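Local structure of 5'-Methylthioadenosine Nucleosidase (Arabidopsis thaliana, 2H8G) at residues A[75-80]-A[104-109]; A[98-103]-A[211-216]. The protein is a nucleosidase of the phosphorylase superfamily, a mixed alpha/beta protein that holds adenine in a ligand pocket. All coordinates share one frame; numbering follows the deposited sequence.

Interaction 1: A[75-80]-A[104-109]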
loop_
_atom_site.group_PDB
_atom_site.type_symbol
_atom_site.label_atom_id
_atom_site.label_comp_id
_atom_site.label_asym_id
_atom_site.label_seq_id
_atom_site.Cartn_x
_atom_site.Cartn_y
_atom_site.Cartn_z
ATOM N N ASN A 75 -12.072 4.463 -18.497
ATOM C CA ASN A 75 -12.450 4.398 -17.098
ATOM C C ASN A 75 -11.434 5.219 -16.316
ATOM O O ASN A 75 -10.237 5.160 -16.588
ATOM C CB ASN A 75 -12.439 2.946 -16.605
ATOM C CG ASN A 75 -13.547 2.111 -17.222
ATOM O OD1 ASN A 75 -13.296 1.049 -17.796
ATOM N ND2 ASN A 75 -14.780 2.584 -17.103
ATOM N N VAL A 76 -11.916 6.018 -15.374
ATOM C CA VAL A 76 -11.035 6.827 -14.537
ATOM C C VAL A 76 -11.396 6.500 -13.096
ATOM O O VAL A 76 -12.550 6.646 -12.694
ATOM C CB VAL A 76 -11.238 8.339 -14.776
ATOM C CG1 VAL A 76 -10.342 9.138 -13.837
ATOM C CG2 VAL A 76 -10.917 8.682 -16.221
ATOM N N VAL A 77 -10.418 6.049 -12.319
ATOM C CA VAL A 77 -10.677 5.695 -10.933
ATOM C C VAL A 77 -9.842 6.522 -9.967
ATOM O O VAL A 77 -8.652 6.752 -10.190
ATOM C CB VAL A 77 -10.416 4.195 -10.690
ATOM C CG1 VAL A 77 -11.303 3.374 -11.606
ATOM C CG2 VAL A 77 -8.952 3.864 -10.938
ATOM N N CYS A 78 -10.491 6.977 -8.897
ATOM C CA CYS A 78 -9.852 7.793 -7.872
ATOM C C CYS A 78 -10.177 7.209 -6.506
ATOM O O CYS A 78 -11.284 6.709 -6.292
ATOM C CB CYS A 78 -10.382 9.226 -7.928
ATOM S SG CYS A 78 -10.231 10.026 -9.530
ATOM N N PRO A 79 -9.225 7.275 -5.560
ATOM C CA PRO A 79 -9.428 6.746 -4.208
ATOM C C PRO A 79 -10.541 7.476 -3.455
ATOM O O PRO A 79 -11.097 6.950 -2.490
ATOM C CB PRO A 79 -8.054 6.919 -3.559
ATOM C CG PRO A 79 -7.500 8.120 -4.256
ATOM C CD PRO A 79 -7.878 7.858 -5.697
ATOM N N GLY A 80 -10.852 8.689 -3.899
ATOM C CA GLY A 80 -11.914 9.461 -3.279
ATOM C C GLY A 80 -11.581 10.134 -1.965
ATOM O O GLY A 80 -10.428 10.162 -1.528
ATOM N N GLN A 104 -9.190 -6.124 -11.602
ATOM C CA GLN A 104 -10.041 -7.308 -11.488
ATOM C C GLN A 104 -11.476 -7.095 -11.956
ATOM O O GLN A 104 -12.099 -8.010 -12.498
ATOM C CB GLN A 104 -10.028 -7.830 -10.047
ATOM C CG GLN A 104 -8.703 -8.481 -9.675
ATOM C CD GLN A 104 -8.779 -9.330 -8.425
ATOM O OE1 GLN A 104 -7.987 -10.261 -8.248
ATOM N NE2 GLN A 104 -9.721 -9.014 -7.546
ATOM N N ALA A 105 -11.999 -5.891 -11.766
ATOM C CA ALA A 105 -13.368 -5.604 -12.173
ATOM C C ALA A 105 -13.501 -5.088 -13.603
ATOM O O ALA A 105 -14.408 -5.498 -14.333
ATOM C CB ALA A 105 -13.994 -4.609 -11.213
ATOM N N LEU A 106 -12.592 -4.206 -14.008
ATOM C CA LEU A 106 -12.646 -3.600 -15.335
ATOM C C LEU A 106 -11.820 -4.281 -16.430
ATOM O O LEU A 106 -12.039 -4.030 -17.615
ATOM C CB LEU A 106 -12.251 -2.121 -15.226
ATOM C CG LEU A 106 -12.983 -1.348 -14.121
ATOM C CD1 LEU A 106 -12.547 0.109 -14.133
ATOM C CD2 LEU A 106 -14.493 -1.457 -14.318
ATOM N N LYS A 107 -10.876 -5.130 -16.036
ATOM C CA LYS A 107 -10.029 -5.860 -16.978
ATOM C C LYS A 107 -9.532 -4.989 -18.136
ATOM O O LYS A 107 -9.774 -5.280 -19.309
ATOM C CB LYS A 107 -10.800 -7.069 -17.516
ATOM C CG LYS A 107 -11.448 -7.887 -16.404
ATOM C CD LYS A 107 -12.249 -9.056 -16.940
ATOM C CE LYS A 107 -13.123 -9.659 -15.848
ATOM N NZ LYS A 107 -14.175 -8.700 -15.399
ATOM N N PRO A 108 -8.812 -3.906 -17.814
ATOM C CA PRO A 108 -8.280 -2.990 -18.826
ATOM C C PRO A 108 -7.137 -3.605 -19.630
ATOM O O PRO A 108 -6.508 -4.572 -19.198
ATOM C CB PRO A 108 -7.815 -1.801 -17.988
ATOM C CG PRO A 108 -7.322 -2.463 -16.751
ATOM C CD PRO A 108 -8.411 -3.483 -16.461
ATOM N N ASP A 109 -6.878 -3.045 -20.806
ATOM C CA ASP A 109 -5.790 -3.527 -21.644
ATOM C C ASP A 109 -4.506 -2.846 -21.195
ATOM O O ASP A 109 -3.416 -3.397 -21.319
ATOM C CB ASP A 109 -6.044 -3.186 -23.114
ATOM C CG ASP A 109 -7.295 -3.842 -23.657
ATOM O OD1 ASP A 109 -7.398 -5.082 -23.575
ATOM O OD2 ASP A 109 -8.174 -3.115 -24.168
HETATM O O HOH W 1 -10.951 -1.233 -18.487
#
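N75 on strand 72-78 faces L106 at the C-terminal end of helix 92-106, and their CA atoms, the nearest pair across the two segments, stand 8.2 Å apart. No direct hydrogen bond crosses that distance; the side chains fill it instead. L106 carries the contact through a single branch, CD1. With CG anti to its carbonyl carbon (chi1 -49°) and the second torsion extended, L106 reaches out from the helix and sets this methyl against the flat of the N75 amide, at 3.8 Å from both N75 CB and N75 CG. N75 OD1 is hardly farther from L106 CD1, at 3.9 Å, so the methyl meets the carboxamide broadly and not at one atom. The two side chains approach from opposite directions. V77, two residues on and on the same side of the strand, adds a looser touch, its CG1 lying 4.3 Å from L106 CD1. L64 of strand 63-69 packs on all three residues, and V30 of strand 28-32 touches N75 and L106.

A water supplies the polar link. It donates to L106 O at 3.1 Å and, weakly, to N75 OD1 at 3.3 Å, tying an asparagine amide to a carbonyl at the helix end. K107 then leaves helical geometry with positive phi, turning the chain toward strand 110-119.

This is the helix-on-strand packing of a beta-alpha-beta crossover: helix 92-106 links parallel strands 72-78 and 110-119, with strand 28-32 between. Its chemistry is divided: a methyl lies over one face of the amide, while a bridging water serves both the amide oxygen and the carbonyl left by the ending helix.

Interaction 2: A[98-103]-A[211-216]; sequences ITFASI and DLLKIP
The ring of F100 is the one aromatic group here, and L213 CD1 approaches it obliquely, 3.8 Å from F100 CD1. CG of F100 is anti to the backbone N (chi1 176°), which swings the ring out from helix 92-106 to where this methyl can touch it; the two side chains cross at about a right angle. Beyond L213 the ring belongs to the subunit interface: it meets the ring of W62 of the second subunit, the planes inclined by about 40°, and packs on L97 of that same subunit.

I103, one helical turn further on, bears most of the remaining contact. Its CG2 methyl touches L213 CD1 at 3.5 Å, tighter than usual for two carbons, and I215 CG1 at 3.7 Å. I103 CD1 also comes within 3.9 Å of I215 CG1, as the two isoleucines lie alongside each other, running in opposing senses.

The turn that ends helix 203-212 is consistent with L213 and I215 both facing I103. The helix closes in a Schellman motif with K214, of positive phi, as its C-prime residue, and K214 N bonds back to D211 O at 3.1 Å. The K214 side chain starts away from helix 92-106. With no hydrogen bond across the segments, the join between helix 92-106 and this helix end depends on the fit of aliphatic carbons and one ring.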
loop_
_atom_site.group_PDB
_atom_site.type_symbol
_atom_site.label_atom_id
_atom_site.label_comp_id
_atom_site.label_asym_id
_atom_site.label_seq_id
_atom_site.Cartn_x
_atom_site.Cartn_y
_atom_site.Cartn_z
ATOM N N ILE A 98 -7.018 0.589 -5.304
ATOM C CA ILE A 98 -7.889 0.891 -6.435
ATOM C C ILE A 98 -7.339 0.327 -7.739
ATOM O O ILE A 98 -8.098 -0.010 -8.644
ATOM C CB ILE A 98 -8.157 2.411 -6.581
ATOM C CG1 ILE A 98 -6.878 3.165 -6.945
ATOM C CG2 ILE A 98 -8.743 2.945 -5.286
ATOM C CD1 ILE A 98 -7.100 4.651 -7.167
ATOM N N THR A 99 -6.019 0.209 -7.841
ATOM C CA THR A 99 -5.424 -0.360 -9.043
ATOM C C THR A 99 -5.790 -1.848 -9.090
ATOM O O THR A 99 -6.202 -2.365 -10.131
ATOM C CB THR A 99 -3.886 -0.218 -9.042
ATOM O OG1 THR A 99 -3.537 1.168 -9.012
ATOM C CG2 THR A 99 -3.293 -0.854 -10.289
ATOM N N PHE A 100 -5.655 -2.520 -7.950
ATOM C CA PHE A 100 -5.970 -3.938 -7.854
ATOM C C PHE A 100 -7.446 -4.194 -8.159
ATOM O O PHE A 100 -7.776 -5.028 -8.999
ATOM C CB PHE A 100 -5.649 -4.453 -6.449
ATOM C CG PHE A 100 -6.021 -5.892 -6.229
ATOM C CD1 PHE A 100 -5.248 -6.916 -6.768
ATOM C CD2 PHE A 100 -7.158 -6.222 -5.501
ATOM C CE1 PHE A 100 -5.608 -8.253 -6.583
ATOM C CE2 PHE A 100 -7.525 -7.553 -5.311
ATOM C CZ PHE A 100 -6.748 -8.567 -5.854
ATOM N N ALA A 101 -8.329 -3.467 -7.480
ATOM C CA ALA A 101 -9.765 -3.651 -7.680
ATOM C C ALA A 101 -10.214 -3.295 -9.098
ATOM O O ALA A 101 -11.052 -3.988 -9.682
ATOM C CB ALA A 101 -10.542 -2.828 -6.653
ATOM N N SER A 102 -9.653 -2.222 -9.649
ATOM C CA SER A 102 -9.993 -1.780 -11.000
ATOM C C SER A 102 -9.582 -2.806 -12.048
ATOM O O SER A 102 -10.309 -3.037 -13.020
ATOM C CB SER A 102 -9.319 -0.438 -11.301
ATOM O OG SER A 102 -9.790 0.557 -10.413
ATOM N N ILE A 103 -8.416 -3.418 -11.859
ATOM C CA ILE A 103 -7.937 -4.423 -12.802
ATOM C C ILE A 103 -8.849 -5.646 -12.793
ATOM O O ILE A 103 -9.239 -6.144 -13.849
ATOM C CB ILE A 103 -6.503 -4.882 -12.464
ATOM C CG1 ILE A 103 -5.515 -3.752 -12.759
ATOM C CG2 ILE A 103 -6.142 -6.133 -13.276
ATOM C CD1 ILE A 103 -4.091 -4.054 -12.332
ATOM N N ASP A 211 2.180 -5.093 -12.219
ATOM C CA ASP A 211 3.083 -6.204 -12.505
ATOM C C ASP A 211 2.516 -7.514 -11.962
ATOM O O ASP A 211 2.584 -8.549 -12.628
ATOM C CB ASP A 211 4.468 -5.941 -11.908
ATOM C CG ASP A 211 5.427 -7.098 -12.132
ATOM O OD1 ASP A 211 5.704 -7.838 -11.166
ATOM O OD2 ASP A 211 5.892 -7.272 -13.278
ATOM N N LEU A 212 1.942 -7.473 -10.763
ATOM C CA LEU A 212 1.372 -8.683 -10.171
ATOM C C LEU A 212 0.290 -9.282 -11.050
ATOM O O LEU A 212 0.183 -10.503 -11.175
ATOM C CB LEU A 212 0.754 -8.398 -8.800
ATOM C CG LEU A 212 1.632 -8.111 -7.586
ATOM C CD1 LEU A 212 0.737 -8.004 -6.359
ATOM C CD2 LEU A 212 2.656 -9.223 -7.398
ATOM N N LEU A 213 -0.513 -8.418 -11.659
ATOM C CA LEU A 213 -1.615 -8.866 -12.500
ATOM C C LEU A 213 -1.310 -8.809 -13.991
ATOM O O LEU A 213 -2.209 -8.934 -14.826
ATOM C CB LEU A 213 -2.870 -8.056 -12.165
ATOM C CG LEU A 213 -3.372 -8.291 -10.736
ATOM C CD1 LEU A 213 -4.555 -7.387 -10.444
ATOM C CD2 LEU A 213 -3.757 -9.760 -10.565
ATOM N N LYS A 214 -0.033 -8.624 -14.310
ATOM C CA LYS A 214 0.448 -8.580 -15.687
ATOM C C LYS A 214 -0.317 -7.638 -16.612
ATOM O O LYS A 214 -0.709 -8.019 -17.719
ATOM C CB LYS A 214 0.448 -9.995 -16.272
ATOM C CG LYS A 214 1.453 -10.940 -15.626
ATOM C CD LYS A 214 2.881 -10.487 -15.897
ATOM C CE LYS A 214 3.891 -11.562 -15.526
ATOM N NZ LYS A 214 5.292 -11.132 -15.818
ATOM N N ILE A 215 -0.524 -6.406 -16.161
ATOM C CA ILE A 215 -1.219 -5.406 -16.964
ATOM C C ILE A 215 -0.222 -4.301 -17.298
ATOM O O ILE A 215 0.435 -3.769 -16.406
ATOM C CB ILE A 215 -2.399 -4.768 -16.192
ATOM C CG1 ILE A 215 -3.370 -5.854 -15.723
ATOM C CG2 ILE A 215 -3.124 -3.760 -17.084
ATOM C CD1 ILE A 215 -3.963 -6.679 -16.847
ATOM N N PRO A 216 -0.080 -3.956 -18.588
ATOM C CA PRO A 216 0.859 -2.896 -18.970
ATOM C C PRO A 216 0.495 -1.586 -18.281
ATOM O O PRO A 216 -0.684 -1.253 -18.162
ATOM C CB PRO A 216 0.678 -2.799 -20.484
ATOM C CG PRO A 216 0.275 -4.191 -20.870
ATOM C CD PRO A 216 -0.691 -4.580 -19.776
#

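Interactions 1 and 2 use successive parts of helix 92-106, and their centres are 9 Å apart. The helix points L106 toward strand 72-78 and I103 toward the end of helix 203-212, where the F100 ring also reaches. The contacts also touch directly: V77 CG1 lies 3.4 Å from S102 OG, P108 CD 3.8 Å from I103 CA, and D109 O 3.3 Å from P216 CD. No residue of either contact belongs to the adenine pocket. Yet segments 104-109 and 211-216 lead into the adjacent parallel strands 110-119 and 217-226, which farther along carry the pocket residues T116, C117, G118, T224 and D225.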